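Local coordinates for (R)-specific secondary-alkylsulfatase (Pseudomonas sp., PDB 4AXH), which hydrolyses (R)-secondary-alkyl sulfates with inversion of configuration, giving (S)-alcohols and sulfate, as a zinc-dependent homodimer of the metallo-beta-lactamase superfamily, at residues A[242-245]-A[246-249]; A[474-477]-A[478-481]. One frame throughout, in Å; residues are numbered along the deposited sequence.

Contact 1: residues A[242-245]-A[246-249]; sequences QAQV and DSGL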
loop_
_atom_site.group_PDB
_atom_site.type_symbol
_atom_site.label_atom_id
_atom_site.label_comp_id
_atom_site.label_asym_id
_atom_site.label_seq_id
_atom_site.Cartn_x
_atom_site.Cartn_y
_atom_site.Cartn_z
ATOM N N GLN A 242 -24.507 17.997 19.023
ATOM C CA GLN A 242 -25.131 17.726 17.722
ATOM C C GLN A 242 -24.126 17.842 16.560
ATOM O O GLN A 242 -24.476 17.526 15.419
ATOM C CB GLN A 242 -26.340 18.653 17.502
ATOM C CG GLN A 242 -27.609 18.184 18.208
ATOM C CD GLN A 242 -28.847 18.535 17.421
ATOM O OE1 GLN A 242 -29.621 19.473 17.924
ATOM N NE2 GLN A 242 -29.117 17.974 16.357
ATOM N N ALA A 243 -22.881 18.294 16.853
ATOM C CA ALA A 243 -21.817 18.485 15.862
ATOM C C ALA A 243 -20.406 17.902 16.303
ATOM O O ALA A 243 -20.348 16.736 16.711
ATOM C CB ALA A 243 -21.736 19.951 15.478
ATOM N N GLN A 244 -19.294 18.696 16.214
ATOM C CA GLN A 244 -17.948 18.262 16.569
ATOM C C GLN A 244 -17.764 18.120 18.070
ATOM O O GLN A 244 -18.031 19.062 18.806
ATOM C CB GLN A 244 -16.902 19.217 15.995
ATOM C CG GLN A 244 -15.613 18.528 15.527
ATOM C CD GLN A 244 -14.567 18.474 16.604
ATOM O OE1 GLN A 244 -14.549 19.273 17.551
ATOM N NE2 GLN A 244 -13.668 17.540 16.478
ATOM N N VAL A 245 -17.313 16.944 18.537
ATOM C CA VAL A 245 -17.125 16.728 19.968
ATOM C C VAL A 245 -15.692 16.380 20.392
ATOM O O VAL A 245 -15.287 16.737 21.501
ATOM C CB VAL A 245 -18.163 15.764 20.614
ATOM C CG1 VAL A 245 -19.576 16.298 20.477
ATOM C CG2 VAL A 245 -18.057 14.343 20.068
ATOM N N ASP A 246 -14.944 15.649 19.535
ATOM C CA ASP A 246 -13.597 15.166 19.828
ATOM C C ASP A 246 -12.923 14.639 18.560
ATOM O O ASP A 246 -13.583 14.430 17.538
ATOM C CB ASP A 246 -13.687 14.020 20.877
ATOM C CG ASP A 246 -12.394 13.720 21.600
ATOM O OD1 ASP A 246 -11.889 14.616 22.301
ATOM O OD2 ASP A 246 -11.915 12.564 21.508
ATOM N N SER A 247 -11.603 14.398 18.646
ATOM C CA SER A 247 -10.844 13.831 17.536
ATOM C C SER A 247 -10.026 12.581 17.937
ATOM O O SER A 247 -9.047 12.229 17.267
ATOM C CB SER A 247 -10.024 14.889 16.804
ATOM O OG SER A 247 -10.867 15.723 16.024
ATOM N N GLY A 248 -10.501 11.881 18.972
ATOM C CA GLY A 248 -9.938 10.621 19.430
ATOM C C GLY A 248 -8.695 10.788 20.246
ATOM O O GLY A 248 -8.724 10.539 21.447
ATOM N N LEU A 249 -7.604 11.223 19.606
ATOM C CA LEU A 249 -6.324 11.427 20.281
ATOM C C LEU A 249 -6.110 12.860 20.737
ATOM O O LEU A 249 -5.043 13.184 21.277
ATOM C CB LEU A 249 -5.157 10.961 19.393
ATOM C CG LEU A 249 -5.186 9.527 18.923
ATOM C CD1 LEU A 249 -4.082 9.290 17.916
ATOM C CD2 LEU A 249 -5.074 8.563 20.102
#
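The flat amide of Q244 meets the backbone of D246 and the hydroxyl of S247. One face of the amide looks onto the backbone of D246: D246 N and D246 O lie to the same side of its plane, with Q244 NE2 3.3 Å from D246 O. That oxygen sits well off the amide plane, and the angle is too poor for a hydrogen bond. S247 OG lies much nearer the plane, 3.4 Å from Q244 NE2. The bend at chi2 (-92°) turns the amide forward, toward D246 and S247. Stronger partners fix its rotation: Q244 OE1 is bonded to Y89 OH, Q244 NE2 to K251 O and N519 OD1, and N519 ND2 also reaches S247 OG, so one asparagine side chain spans both polar groups.

The second flat group of the stretch, the carboxylate of D246, is met over a face. G248 N bonds to D246 OD2 at 3.0 Å from well above the carboxylate plane (59° out of it). D246 CG stands anti to the backbone N (chi1 -161°), which carries the carboxylate to the side where G248 N can meet it. The buried charge is probably balanced by K251, which forms a salt bridge with D246 OD1 and also bonds V245 O, while N112 ND2 adds a bond to D246 OD2.

The bond from G248 N back to D246 OD2 is an Asx turn. It runs straight into a tight reversal centred on G248, whose positive phi and weak L249 N to S247 O bond (2.9 Å) fit a classic gamma turn. These consecutive turns shape this buried part of the long loop between helix 222-233 and strand 266-268, bordering the sulfate site, where L249 packs on the sulfate-binding residue Y417.

Contact 2: residues A[474-477]-A[478-481]; sequences KGDY and RWAV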
loop_
_atom_site.group_PDB
_atom_site.type_symbol
_atom_site.label_atom_id
_atom_site.label_comp_id
_atom_site.label_asym_id
_atom_site.label_seq_id
_atom_site.Cartn_x
_atom_site.Cartn_y
_atom_site.Cartn_z
ATOM N N LYS A 474 -36.897 3.013 8.987
ATOM C CA LYS A 474 -36.466 1.688 9.426
ATOM C C LYS A 474 -35.241 1.807 10.375
ATOM O O LYS A 474 -35.067 0.969 11.256
ATOM C CB LYS A 474 -36.076 0.870 8.184
ATOM C CG LYS A 474 -36.287 -0.637 8.295
ATOM C CD LYS A 474 -35.652 -1.392 7.115
ATOM C CE LYS A 474 -36.619 -1.816 6.035
ATOM N NZ LYS A 474 -36.043 -1.596 4.678
ATOM N N GLY A 475 -34.421 2.843 10.178
ATOM C CA GLY A 475 -33.214 3.069 10.961
ATOM C C GLY A 475 -31.976 2.502 10.292
ATOM O O GLY A 475 -30.930 2.379 10.931
ATOM N N ASP A 476 -32.086 2.151 9.005
ATOM C CA ASP A 476 -31.014 1.602 8.169
ATOM C C ASP A 476 -30.378 2.751 7.397
ATOM O O ASP A 476 -30.449 2.821 6.163
ATOM C CB ASP A 476 -31.588 0.520 7.220
ATOM C CG ASP A 476 -30.598 -0.254 6.354
ATOM O OD1 ASP A 476 -29.367 -0.060 6.523
ATOM O OD2 ASP A 476 -31.055 -1.051 5.501
ATOM N N TYR A 477 -29.748 3.675 8.157
ATOM C CA TYR A 477 -29.054 4.877 7.655
ATOM C C TYR A 477 -27.876 4.540 6.755
ATOM O O TYR A 477 -27.522 5.332 5.892
ATOM C CB TYR A 477 -28.610 5.787 8.804
ATOM C CG TYR A 477 -29.728 6.162 9.744
ATOM C CD1 TYR A 477 -30.773 6.978 9.324
ATOM C CD2 TYR A 477 -29.776 5.653 11.035
ATOM C CE1 TYR A 477 -31.829 7.292 10.172
ATOM C CE2 TYR A 477 -30.817 5.980 11.903
ATOM C CZ TYR A 477 -31.841 6.808 11.468
ATOM O OH TYR A 477 -32.866 7.163 12.308
ATOM N N ARG A 478 -27.299 3.357 6.939
ATOM C CA ARG A 478 -26.190 2.851 6.157
ATOM C C ARG A 478 -26.640 2.619 4.721
ATOM O O ARG A 478 -25.952 3.040 3.784
ATOM C CB ARG A 478 -25.655 1.561 6.804
ATOM C CG ARG A 478 -24.159 1.434 6.667
ATOM C CD ARG A 478 -23.697 0.153 7.263
ATOM N NE ARG A 478 -22.690 -0.485 6.418
ATOM C CZ ARG A 478 -22.109 -1.630 6.730
ATOM N NH1 ARG A 478 -22.427 -2.253 7.857
ATOM N NH2 ARG A 478 -21.196 -2.160 5.923
ATOM N N TRP A 479 -27.817 1.983 4.544
ATOM C CA TRP A 479 -28.356 1.739 3.212
ATOM C C TRP A 479 -28.886 3.036 2.618
ATOM O O TRP A 479 -28.636 3.308 1.446
ATOM C CB TRP A 479 -29.388 0.609 3.207
ATOM C CG TRP A 479 -30.000 0.348 1.860
ATOM C CD1 TRP A 479 -31.307 0.535 1.505
ATOM C CD2 TRP A 479 -29.318 -0.082 0.668
ATOM N NE1 TRP A 479 -31.481 0.238 0.168
ATOM C CE2 TRP A 479 -30.284 -0.162 -0.362
ATOM C CE3 TRP A 479 -27.993 -0.446 0.381
ATOM C CZ2 TRP A 479 -29.969 -0.589 -1.650
ATOM C CZ3 TRP A 479 -27.676 -0.842 -0.905
ATOM C CH2 TRP A 479 -28.657 -0.907 -1.907
ATOM N N ALA A 480 -29.534 3.873 3.442
ATOM C CA ALA A 480 -30.011 5.184 3.030
ATOM C C ALA A 480 -28.897 6.010 2.339
ATOM O O ALA A 480 -29.134 6.491 1.235
ATOM C CB ALA A 480 -30.556 5.940 4.222
ATOM N N VAL A 481 -27.676 6.108 2.938
ATOM C CA VAL A 481 -26.542 6.850 2.361
ATOM C C VAL A 481 -26.039 6.290 1.040
ATOM O O VAL A 481 -25.545 7.057 0.218
ATOM C CB VAL A 481 -25.376 7.198 3.324
ATOM C CG1 VAL A 481 -25.859 8.009 4.515
ATOM C CG2 VAL A 481 -24.627 5.962 3.775
#
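D476 and W479 meet through the aspartate carboxylate, which reaches forward over the first turn of helix 477-490. W479 N bonds to D476 OD1 at 3.2 Å with an N-H...O angle of 149°, entering from above the carboxylate plane, while D476 OD2 lies 3.3 Å from W479 CB. The carboxylate and indole planes are inclined by 30°. With D476 CG anti to the backbone N (chi1 -175°), the carboxylate is placed beside W479 N, in the first turn of the helix, where its negative charge is probably stabilised by the helix end.

Backbone bonds carry the turn onward. A480 N meets D476 O in the carbonyl plane at 3.1 Å, and W479 N adds a weak bond to the same oxygen. V481 N reaches Y477 O, also at 3.1 Å, and the V481 methyls lie beside that carbonyl.

D476 is thus the N-cap of this helix, directly after a Schellman motif that closes helix 461-474. There D476 N bonds to A471 O and G475 N to I472 O, with G475 at positive phi as the C-prime residue. The two signals share one short link, so one helix stops and the next begins within a few residues.

Farther out, G475 C lies 3.9 Å above one face of the Y477 ring, toward its rim. The hydroxyl end of Y477 bonds to S38, and the side chain packs on L508 and Q511 of helix 495-511. A different direction leads to the second subunit: R478 makes a cation-pi contact with F445 of that subunit, and the W479 ring packs edge-to-face with its Y454.

How the contacts relate
Contact 1 and contact 2 are separate local structures on the same side of the chain's centre, their centres 22 Å apart and their nearest atoms about 12 Å apart. Both rely on an aspartate that accepts from a backbone N a little farther along, but 246-249 forms a turn within a loop, whereas 474-481 ends one helix and starts the next. Their settings differ too. Contact 1 borders the active site: the side chain of S247 is about 5 Å from that of Y417 and about 11 Å from a zinc ion. Contact 2 lies far from the zinc and sulfate sites, in the alkyl sulfatase dimerisation region, and touches the second subunit.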